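Local atomic coordinates of acidocalcisomal pyrophosphatase (Trypanosoma cruzi, PDB entry 5CUV), a protein that probably hydrolyses inorganic pyrophosphate to orthophosphate in a magnesium-dependent reaction. Residues K48-A53 with E76-A81; E101-Y106 with E133-W138; R342-I347 with K352-C357. One frame throughout, in Å; residues are numbered along the deposited sequence.

Interaction 1: K48-A53 with E76-A81; sequences KPLPEA and EKRVMA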
loop_
_atom_site.group_PDB
_atom_site.type_symbol
_atom_site.label_atom_id
_atom_site.label_comp_id
_atom_site.label_asym_id
_atom_site.label_seq_id
_atom_site.Cartn_x
_atom_site.Cartn_y
_atom_site.Cartn_z
ATOM N N LYS A 48 -42.119 -25.758 18.312
ATOM C CA LYS A 48 -42.837 -25.410 17.087
ATOM C C LYS A 48 -42.467 -24.034 16.535
ATOM O O LYS A 48 -42.652 -23.008 17.188
ATOM C CB LYS A 48 -44.362 -25.498 17.311
ATOM C CG LYS A 48 -44.883 -26.869 17.832
ATOM C CD LYS A 48 -44.397 -28.069 16.985
ATOM C CE LYS A 48 -44.770 -29.400 17.636
ATOM N NZ LYS A 48 -43.722 -30.447 17.412
ATOM N N PRO A 49 -41.934 -23.998 15.312
ATOM C CA PRO A 49 -41.576 -22.696 14.763
ATOM C C PRO A 49 -42.802 -21.822 14.498
ATOM O O PRO A 49 -43.828 -22.291 14.025
ATOM C CB PRO A 49 -40.788 -23.062 13.492
ATOM C CG PRO A 49 -41.408 -24.325 13.080
ATOM C CD PRO A 49 -41.564 -25.073 14.382
ATOM N N LEU A 50 -42.684 -20.546 14.826
ATOM C CA LEU A 50 -43.756 -19.610 14.610
ATOM C C LEU A 50 -44.458 -19.959 13.288
ATOM O O LEU A 50 -43.813 -20.318 12.308
ATOM C CB LEU A 50 -43.204 -18.183 14.548
ATOM C CG LEU A 50 -42.357 -17.655 15.694
ATOM C CD1 LEU A 50 -42.162 -16.165 15.527
ATOM C CD2 LEU A 50 -43.038 -17.895 16.988
ATOM N N PRO A 51 -45.799 -19.883 13.257
ATOM C CA PRO A 51 -46.495 -20.202 12.014
ATOM C C PRO A 51 -46.072 -19.321 10.834
ATOM O O PRO A 51 -45.820 -19.841 9.756
ATOM C CB PRO A 51 -47.971 -20.024 12.386
ATOM C CG PRO A 51 -47.940 -18.993 13.476
ATOM C CD PRO A 51 -46.755 -19.465 14.301
ATOM N N GLU A 52 -45.980 -18.004 11.013
ATOM C CA GLU A 52 -45.592 -17.150 9.891
ATOM C C GLU A 52 -44.297 -17.608 9.194
ATOM O O GLU A 52 -44.133 -17.404 7.992
ATOM C CB GLU A 52 -45.514 -15.664 10.311
ATOM C CG GLU A 52 -45.102 -15.372 11.748
ATOM C CD GLU A 52 -46.155 -15.762 12.837
ATOM O OE1 GLU A 52 -47.299 -15.211 12.853
ATOM O OE2 GLU A 52 -45.805 -16.624 13.692
ATOM N N ALA A 53 -43.398 -18.249 9.938
ATOM C CA ALA A 53 -42.160 -18.755 9.370
ATOM C C ALA A 53 -42.476 -19.987 8.515
ATOM O O ALA A 53 -42.255 -19.964 7.309
ATOM C CB ALA A 53 -41.189 -19.095 10.472
ATOM N N GLU A 76 -44.397 -11.963 19.330
ATOM C CA GLU A 76 -43.533 -11.849 20.500
ATOM C C GLU A 76 -44.017 -12.794 21.631
ATOM O O GLU A 76 -43.212 -13.437 22.296
ATOM C CB GLU A 76 -43.500 -10.390 20.935
ATOM C CG GLU A 76 -42.793 -9.498 19.905
ATOM C CD GLU A 76 -42.766 -8.015 20.306
ATOM O OE1 GLU A 76 -43.868 -7.414 20.391
ATOM O OE2 GLU A 76 -41.648 -7.455 20.540
ATOM N N LYS A 77 -45.333 -12.909 21.794
ATOM C CA LYS A 77 -45.932 -13.785 22.788
ATOM C C LYS A 77 -45.427 -15.196 22.644
ATOM O O LYS A 77 -44.962 -15.814 23.611
ATOM C CB LYS A 77 -47.438 -13.821 22.608
ATOM C CG LYS A 77 -48.219 -14.680 23.587
ATOM C CD LYS A 77 -49.450 -13.885 24.022
ATOM C CE LYS A 77 -50.424 -14.652 24.912
ATOM N NZ LYS A 77 -51.134 -15.739 24.188
ATOM N N ARG A 78 -45.521 -15.726 21.438
ATOM C CA ARG A 78 -45.111 -17.095 21.250
ATOM C C ARG A 78 -43.619 -17.268 21.538
ATOM O O ARG A 78 -43.154 -18.364 21.873
ATOM C CB ARG A 78 -45.492 -17.577 19.847
ATOM C CG ARG A 78 -45.445 -19.097 19.740
ATOM C CD ARG A 78 -45.748 -19.635 18.326
ATOM N NE ARG A 78 -47.173 -19.855 18.009
ATOM C CZ ARG A 78 -48.077 -18.895 17.792
ATOM N NH1 ARG A 78 -47.742 -17.594 17.861
ATOM N NH2 ARG A 78 -49.322 -19.243 17.466
ATOM N N VAL A 79 -42.867 -16.180 21.437
ATOM C CA VAL A 79 -41.439 -16.254 21.718
ATOM C C VAL A 79 -41.164 -16.199 23.212
ATOM O O VAL A 79 -40.398 -16.993 23.738
ATOM C CB VAL A 79 -40.693 -15.118 21.058
ATOM C CG1 VAL A 79 -39.237 -15.141 21.499
ATOM C CG2 VAL A 79 -40.824 -15.250 19.551
HETATM N N MSE A 80 -41.787 -15.233 23.871
HETATM C CA MSE A 80 -41.639 -15.032 25.294
HETATM C C MSE A 80 -42.160 -16.291 26.006
HETATM O O MSE A 80 -41.628 -16.707 27.021
HETATM C CB MSE A 80 -42.425 -13.802 25.747
HETATM C CG MSE A 80 -41.888 -12.495 25.185
HETATM SE SE MSE A 80 -40.072 -12.111 25.668
HETATM C CE MSE A 80 -40.344 -11.843 27.580
ATOM N N ALA A 81 -43.191 -16.916 25.459
ATOM C CA ALA A 81 -43.722 -18.155 26.036
ATOM C C ALA A 81 -42.642 -19.252 26.019
ATOM O O ALA A 81 -42.500 -20.009 26.976
ATOM C CB ALA A 81 -44.946 -18.617 25.241
#
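Leu50 and Pro51 pack on Arg78, and Leu50 also reaches Val79. The contact sets the start of helix 51-56 against the side of helix 73-87, in the mainly helical N-terminal part of the chain. No hydrogen bond crosses between the two segments.

The apolar contacts centre on one methyl group. Leu50 CD2 lies 3.5 Å from Arg78 CD, and CB and CG of the arginine are nearly as close. The methyl rests against the aliphatic stem. Leu50 and Arg78 lie alongside each other with their ends pointing opposite ways. Arg78 has CG anti to its backbone nitrogen (chi1 -164°), and its chain stays extended until it bends at chi3. The straight part is what Leu50 lies against. The same methyl meets Val79 more loosely, with Leu50 CD2 4.3 Å from Val79 CG2. Phe71 and Met75 also touch the buried Leu50. Val79 packs in addition on Gly256 of the second subunit.

A second kind of contact involves the flat end of the arginine. Pro51 CD sits over the centre of the Arg78 guanidinium, on one face, 3.7 Å above its plane. The proline ring and the arginine chain reach this point head-on. Pro51 is the first residue of its helix, with Leu50 at the N-cap position. The Leu50 N-H is hydrogen-bonded to Glu60 OE1.

The charges are related only at a distance. Glu52 OE2 is 4.7 Å from Arg78 NH1. That is not a salt bridge, but the carboxylate may still favour this placing of the positive group.

The chemistry implies that Arg78 is used here mainly for its carbon chain and for one face of its guanidinium. The edge N-H groups make no bond to residues 48-53.

Interaction 2: E101-Y106 with E133-W138; sequences EHMCKY and EKFWAW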
loop_
_atom_site.group_PDB
_atom_site.type_symbol
_atom_site.label_atom_id
_atom_site.label_comp_id
_atom_site.label_asym_id
_atom_site.label_seq_id
_atom_site.Cartn_x
_atom_site.Cartn_y
_atom_site.Cartn_z
ATOM N N GLU A 101 -38.469 -12.982 38.369
ATOM C CA GLU A 101 -37.627 -11.807 38.583
ATOM C C GLU A 101 -36.245 -11.972 37.922
ATOM O O GLU A 101 -35.648 -10.983 37.489
ATOM C CB GLU A 101 -37.469 -11.539 40.078
ATOM C CG GLU A 101 -36.504 -10.414 40.465
ATOM C CD GLU A 101 -36.215 -10.364 41.994
ATOM O OE1 GLU A 101 -37.195 -10.271 42.796
ATOM O OE2 GLU A 101 -35.005 -10.415 42.382
ATOM N N HIS A 102 -35.714 -13.196 37.864
ATOM C CA HIS A 102 -34.424 -13.401 37.198
ATOM C C HIS A 102 -34.708 -13.264 35.710
ATOM O O HIS A 102 -34.000 -12.545 34.993
ATOM C CB HIS A 102 -33.862 -14.799 37.438
ATOM C CG HIS A 102 -32.768 -14.863 38.463
ATOM N ND1 HIS A 102 -32.987 -14.630 39.810
ATOM C CD2 HIS A 102 -31.473 -15.256 38.356
ATOM C CE1 HIS A 102 -31.882 -14.889 40.488
ATOM N NE2 HIS A 102 -30.948 -15.273 39.632
HETATM N N MSE A 103 -35.749 -13.974 35.260
HETATM C CA MSE A 103 -36.175 -13.916 33.864
HETATM C C MSE A 103 -36.296 -12.469 33.439
HETATM O O MSE A 103 -35.800 -12.116 32.392
HETATM C CB MSE A 103 -37.506 -14.643 33.687
HETATM C CG MSE A 103 -38.020 -14.637 32.256
HETATM SE SE MSE A 103 -39.540 -15.765 31.952
HETATM C CE MSE A 103 -39.903 -15.252 30.107
ATOM N N CYS A 104 -36.920 -11.622 34.248
ATOM C CA CYS A 104 -37.035 -10.233 33.842
ATOM C C CYS A 104 -35.703 -9.542 33.665
ATOM O O CYS A 104 -35.519 -8.778 32.714
ATOM C CB CYS A 104 -37.850 -9.451 34.856
ATOM S SG CYS A 104 -39.618 -9.582 34.620
ATOM N N LYS A 105 -34.774 -9.809 34.586
ATOM C CA LYS A 105 -33.462 -9.197 34.532
ATOM C C LYS A 105 -32.726 -9.833 33.389
ATOM O O LYS A 105 -31.776 -9.279 32.827
ATOM C CB LYS A 105 -32.716 -9.369 35.860
ATOM C CG LYS A 105 -33.271 -8.432 36.974
ATOM C CD LYS A 105 -32.422 -8.416 38.268
ATOM C CE LYS A 105 -33.220 -7.837 39.483
ATOM N NZ LYS A 105 -32.490 -7.912 40.805
ATOM N N TYR A 106 -33.174 -11.002 32.998
ATOM C CA TYR A 106 -32.500 -11.620 31.901
ATOM C C TYR A 106 -32.971 -10.960 30.616
ATOM O O TYR A 106 -32.181 -10.799 29.716
ATOM C CB TYR A 106 -32.810 -13.094 31.886
ATOM C CG TYR A 106 -32.163 -13.874 30.786
ATOM C CD1 TYR A 106 -30.769 -13.971 30.680
ATOM C CD2 TYR A 106 -32.950 -14.621 29.915
ATOM C CE1 TYR A 106 -30.180 -14.825 29.730
ATOM C CE2 TYR A 106 -32.393 -15.462 28.962
ATOM C CZ TYR A 106 -31.012 -15.570 28.872
ATOM O OH TYR A 106 -30.515 -16.428 27.932
ATOM N N GLU A 133 -49.624 -16.702 31.157
ATOM C CA GLU A 133 -50.648 -15.723 30.816
ATOM C C GLU A 133 -50.646 -14.545 31.753
ATOM O O GLU A 133 -50.784 -13.400 31.306
ATOM C CB GLU A 133 -52.048 -16.326 30.831
ATOM C CG GLU A 133 -52.446 -17.104 29.576
ATOM C CD GLU A 133 -52.091 -16.373 28.280
ATOM O OE1 GLU A 133 -52.139 -15.107 28.237
ATOM O OE2 GLU A 133 -51.764 -17.087 27.306
ATOM N N LYS A 134 -50.515 -14.810 33.051
ATOM C CA LYS A 134 -50.512 -13.714 34.008
ATOM C C LYS A 134 -49.228 -12.934 33.859
ATOM O O LYS A 134 -49.217 -11.722 34.064
ATOM C CB LYS A 134 -50.643 -14.212 35.454
ATOM C CG LYS A 134 -52.078 -14.226 36.008
ATOM C CD LYS A 134 -52.913 -12.954 35.616
ATOM C CE LYS A 134 -54.149 -12.787 36.524
ATOM N NZ LYS A 134 -54.450 -14.092 37.194
ATOM N N PHE A 135 -48.143 -13.629 33.518
ATOM C CA PHE A 135 -46.869 -12.956 33.339
ATOM C C PHE A 135 -46.992 -12.062 32.141
ATOM O O PHE A 135 -46.877 -10.838 32.248
ATOM C CB PHE A 135 -45.740 -13.968 33.110
ATOM C CG PHE A 135 -44.426 -13.342 32.706
ATOM C CD1 PHE A 135 -43.728 -12.513 33.590
ATOM C CD2 PHE A 135 -43.916 -13.533 31.401
ATOM C CE1 PHE A 135 -42.542 -11.870 33.183
ATOM C CE2 PHE A 135 -42.734 -12.899 30.991
ATOM C CZ PHE A 135 -42.051 -12.068 31.882
ATOM N N TRP A 136 -47.265 -12.693 31.001
ATOM C CA TRP A 136 -47.398 -11.974 29.742
ATOM C C TRP A 136 -48.371 -10.812 29.856
ATOM O O TRP A 136 -48.133 -9.765 29.312
ATOM C CB TRP A 136 -47.794 -12.941 28.613
ATOM C CG TRP A 136 -47.926 -12.277 27.270
ATOM C CD1 TRP A 136 -49.055 -12.199 26.515
ATOM C CD2 TRP A 136 -46.922 -11.523 26.558
ATOM N NE1 TRP A 136 -48.832 -11.443 25.381
ATOM C CE2 TRP A 136 -47.537 -11.013 25.380
ATOM C CE3 TRP A 136 -45.572 -11.224 26.801
ATOM C CZ2 TRP A 136 -46.852 -10.224 24.447
ATOM C CZ3 TRP A 136 -44.885 -10.436 25.872
ATOM C CH2 TRP A 136 -45.533 -9.943 24.703
ATOM N N ALA A 137 -49.451 -10.978 30.602
ATOM C CA ALA A 137 -50.432 -9.898 30.762
ATOM C C ALA A 137 -49.809 -8.723 31.495
ATOM O O ALA A 137 -50.053 -7.551 31.187
ATOM C CB ALA A 137 -51.624 -10.398 31.535
ATOM N N TRP A 138 -48.984 -9.050 32.470
ATOM C CA TRP A 138 -48.324 -8.018 33.263
ATOM C C TRP A 138 -47.251 -7.267 32.452
ATOM O O TRP A 138 -47.153 -6.046 32.551
ATOM C CB TRP A 138 -47.677 -8.637 34.529
ATOM C CG TRP A 138 -46.831 -7.636 35.284
ATOM C CD1 TRP A 138 -47.276 -6.601 36.069
ATOM C CD2 TRP A 138 -45.416 -7.519 35.238
ATOM N NE1 TRP A 138 -46.218 -5.844 36.515
ATOM C CE2 TRP A 138 -45.060 -6.387 36.018
ATOM C CE3 TRP A 138 -44.405 -8.250 34.608
ATOM C CZ2 TRP A 138 -43.729 -5.976 36.183
ATOM C CZ3 TRP A 138 -43.072 -7.835 34.768
ATOM C CH2 TRP A 138 -42.750 -6.711 35.549
#
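Two helices of what is probably an EF-hand-like N-terminal domain meet here through Met103, Cys104, Phe135 and Trp138. The short antiparallel pair of strands 95-96 and 129-130, each followed by a helix, is consistent with that fold. Helices 97-106 and 132-141 stand well apart. The axes of their short segments come no closer than 13.0 Å and make an angle of 43°. The gap is bridged mainly by the large side chains of Met103, Phe135 and Trp138.

All four residues are buried, and the contact is apolar. Met103 is a selenomethionine, extended from CG outward. Its CE is 3.8 Å from Phe135 CE2. Its SE is 4.8 Å from the centre of the Phe135 ring and 28° off the ring normal, an oblique Met-aromatic contact.

Phe135 and Trp138 both have CG anti to the backbone nitrogen, which sends their rings toward helix 97-106. Met83 and Phe87 of helix 73-87 also pack on Met103. Met119 and Ile123 of helix 113-123 pack on Trp138.

The sulfur of Cys104 lies at the edges of both rings: Cys104 SG is 4.0 Å from Phe135 CE1, in the phenyl plane, and 3.9 Å from Trp138 CZ3.

Interaction 3: R342-I347 with K352-C357; sequences RFLKDI and KFLPGC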
loop_
_atom_site.group_PDB
_atom_site.type_symbol
_atom_site.label_atom_id
_atom_site.label_comp_id
_atom_site.label_asym_id
_atom_site.label_seq_id
_atom_site.Cartn_x
_atom_site.Cartn_y
_atom_site.Cartn_z
ATOM N N ARG A 342 3.629 -4.229 7.319
ATOM C CA ARG A 342 2.601 -5.174 7.722
ATOM C C ARG A 342 2.610 -6.543 7.042
ATOM O O ARG A 342 1.959 -7.468 7.515
ATOM C CB ARG A 342 1.229 -4.500 7.612
ATOM C CG ARG A 342 0.328 -4.970 6.478
ATOM C CD ARG A 342 -0.549 -6.098 6.971
ATOM N NE ARG A 342 -1.717 -6.320 6.127
ATOM C CZ ARG A 342 -2.679 -5.421 5.938
ATOM N NH1 ARG A 342 -2.616 -4.228 6.528
ATOM N NH2 ARG A 342 -3.714 -5.732 5.174
ATOM N N PHE A 343 3.355 -6.685 5.952
ATOM C CA PHE A 343 3.494 -7.955 5.255
ATOM C C PHE A 343 4.838 -8.597 5.581
ATOM O O PHE A 343 5.040 -9.756 5.305
ATOM C CB PHE A 343 3.381 -7.753 3.767
ATOM C CG PHE A 343 2.129 -7.059 3.368
ATOM C CD1 PHE A 343 0.918 -7.730 3.391
ATOM C CD2 PHE A 343 2.153 -5.704 2.999
ATOM C CE1 PHE A 343 -0.270 -7.063 3.054
ATOM C CE2 PHE A 343 0.973 -5.025 2.661
ATOM C CZ PHE A 343 -0.243 -5.706 2.687
ATOM N N LEU A 344 5.766 -7.851 6.168
ATOM C CA LEU A 344 7.034 -8.443 6.560
ATOM C C LEU A 344 6.911 -9.033 7.970
ATOM O O LEU A 344 7.115 -8.327 8.960
ATOM C CB LEU A 344 8.104 -7.388 6.560
ATOM C CG LEU A 344 8.527 -6.943 5.178
ATOM C CD1 LEU A 344 9.557 -5.832 5.281
ATOM C CD2 LEU A 344 9.116 -8.132 4.453
ATOM N N LYS A 345 6.601 -10.325 8.084
ATOM C CA LYS A 345 6.443 -10.914 9.412
ATOM C C LYS A 345 7.749 -11.399 10.046
ATOM O O LYS A 345 7.932 -11.254 11.254
ATOM C CB LYS A 345 5.418 -12.054 9.385
ATOM C CG LYS A 345 4.086 -11.789 8.648
ATOM C CD LYS A 345 3.154 -10.926 9.446
ATOM C CE LYS A 345 1.962 -10.398 8.621
ATOM N NZ LYS A 345 0.944 -11.429 8.172
ATOM N N ASP A 346 8.661 -11.989 9.284
ATOM C CA ASP A 346 9.932 -12.412 9.892
ATOM C C ASP A 346 10.963 -12.186 8.823
ATOM O O ASP A 346 10.601 -11.694 7.754
ATOM C CB ASP A 346 9.941 -13.906 10.275
ATOM C CG ASP A 346 10.842 -14.212 11.484
ATOM O OD1 ASP A 346 11.881 -13.560 11.648
ATOM O OD2 ASP A 346 10.505 -15.111 12.287
ATOM N N ILE A 347 12.212 -12.599 9.101
ATOM C CA ILE A 347 13.336 -12.416 8.204
ATOM C C ILE A 347 13.200 -13.170 6.869
ATOM O O ILE A 347 13.808 -12.763 5.886
ATOM C CB ILE A 347 14.679 -12.775 8.904
ATOM C CG1 ILE A 347 15.874 -12.174 8.148
ATOM C CG2 ILE A 347 14.914 -14.262 8.881
ATOM C CD1 ILE A 347 15.930 -10.694 8.124
ATOM N N LYS A 352 11.277 -12.103 -0.152
ATOM C CA LYS A 352 10.020 -12.153 -0.928
ATOM C C LYS A 352 9.478 -10.793 -1.402
ATOM O O LYS A 352 8.839 -10.714 -2.432
ATOM C CB LYS A 352 8.918 -12.849 -0.141
ATOM C CG LYS A 352 9.323 -14.220 0.395
ATOM C CD LYS A 352 8.152 -14.727 1.240
ATOM C CE LYS A 352 8.299 -16.184 1.651
ATOM N NZ LYS A 352 6.892 -16.767 1.635
ATOM N N PHE A 353 9.724 -9.726 -0.661
ATOM C CA PHE A 353 9.244 -8.435 -1.080
ATOM C C PHE A 353 10.453 -7.523 -1.434
ATOM O O PHE A 353 10.374 -6.621 -2.282
ATOM C CB PHE A 353 8.410 -7.854 0.030
ATOM C CG PHE A 353 7.199 -8.693 0.387
ATOM C CD1 PHE A 353 5.989 -8.544 -0.306
ATOM C CD2 PHE A 353 7.264 -9.635 1.411
ATOM C CE1 PHE A 353 4.854 -9.334 0.028
ATOM C CE2 PHE A 353 6.145 -10.424 1.748
ATOM C CZ PHE A 353 4.941 -10.274 1.058
ATOM N N LEU A 354 11.592 -7.769 -0.809
ATOM C CA LEU A 354 12.744 -6.966 -1.104
ATOM C C LEU A 354 13.852 -7.922 -1.600
ATOM O O LEU A 354 14.905 -8.035 -1.022
ATOM C CB LEU A 354 13.121 -6.161 0.153
ATOM C CG LEU A 354 11.920 -5.236 0.540
ATOM C CD1 LEU A 354 11.993 -4.709 1.931
ATOM C CD2 LEU A 354 11.864 -4.060 -0.373
ATOM N N PRO A 355 13.605 -8.635 -2.702
ATOM C CA PRO A 355 14.662 -9.534 -3.151
ATOM C C PRO A 355 15.927 -8.742 -3.294
ATOM O O PRO A 355 15.850 -7.559 -3.668
ATOM C CB PRO A 355 14.157 -10.029 -4.500
ATOM C CG PRO A 355 13.218 -8.959 -4.988
ATOM C CD PRO A 355 12.512 -8.527 -3.689
ATOM N N GLY A 356 17.070 -9.376 -3.000
ATOM C CA GLY A 356 18.352 -8.732 -3.116
ATOM C C GLY A 356 18.771 -7.932 -1.888
ATOM O O GLY A 356 19.975 -7.672 -1.649
ATOM N N CYS A 357 17.809 -7.549 -1.068
ATOM C CA CYS A 357 18.141 -6.772 0.099
ATOM C C CYS A 357 19.100 -7.466 1.069
ATOM O O CYS A 357 20.186 -6.963 1.386
ATOM C CB CYS A 357 16.866 -6.418 0.815
ATOM S SG CYS A 357 17.054 -5.260 2.131
#
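Phe343, Leu344 and Phe353 share one first torsion: in each, CG is anti to the carbonyl carbon and beside the backbone nitrogen. In Phe353 (chi1 -61°) this sends the ring toward segment 342-347. In Leu344 (chi1 -73°) it brings the two methyls up to that ring and to Leu354. In Phe343 (chi1 -55°) the same torsion carries the ring away from Phe353, although CB points toward it. CB is left as the contact group.

Phe343 CB lies over one face of the Phe353 ring, 4.0 Å from Phe353 CZ. The carbonyl of the same residue is also near, with Phe343 O 3.8 Å from Phe353 CE2. Leu344 approaches the ring obliquely, its CD2 being 3.9 Å from Phe353 CD2. The leucine and the phenylalanine overlap side by side, their chains running in opposite senses. Farther along, Leu344 CD1 meets Leu354 CD1 at 4.3 Å.

The contact belongs to the pyrophosphatase domain. It joins the loop after strand 326-335 to the end of helix 350-353. A type II turn from Leu354 to Cys357 follows, closed by a 2.9 Å bond from Cys357 N to Leu354 O. Gly356 takes the positive phi in that turn and stands at the N-cap position of helix 357-367. Leu344 is about 9 Å from bound D-malate, measured between its side chain and the ligand. Its carbonyl oxygen accepts a hydrogen bond from Lys314 NZ, and Lys314 is one of the residues lining the malate pocket.

The turned-away Phe343 ring stacks on Phe343 of the fourth subunit, while Leu354 packs on Met302 of the third subunit. Within the loop, Asp346 OD1 accepts the N-H of Ile347 at 2.7 Å.

How the interactions relate
From the N terminus the three contacts follow in series. None nests in or crosses another. Interaction 1 closes a loop of 22 residues that includes helix 60-66. Interaction 2 closes one of 26 residues that includes helix 113-123. These two are neighbours, with centres about 17 Å apart. Met80 packs on Trp136, and Lys77 and Glu133 form a long, weak ion pair. Both contacts touch the second subunit. Together they tie helices 51-56, 73-87, 97-106 and 132-141 into the N-terminal domain. Interaction 3 closes a loop of four residues, 348-351, that runs into helix 350-353 in the pyrophosphatase domain. Its centre is about 57 Å from that of interaction 1.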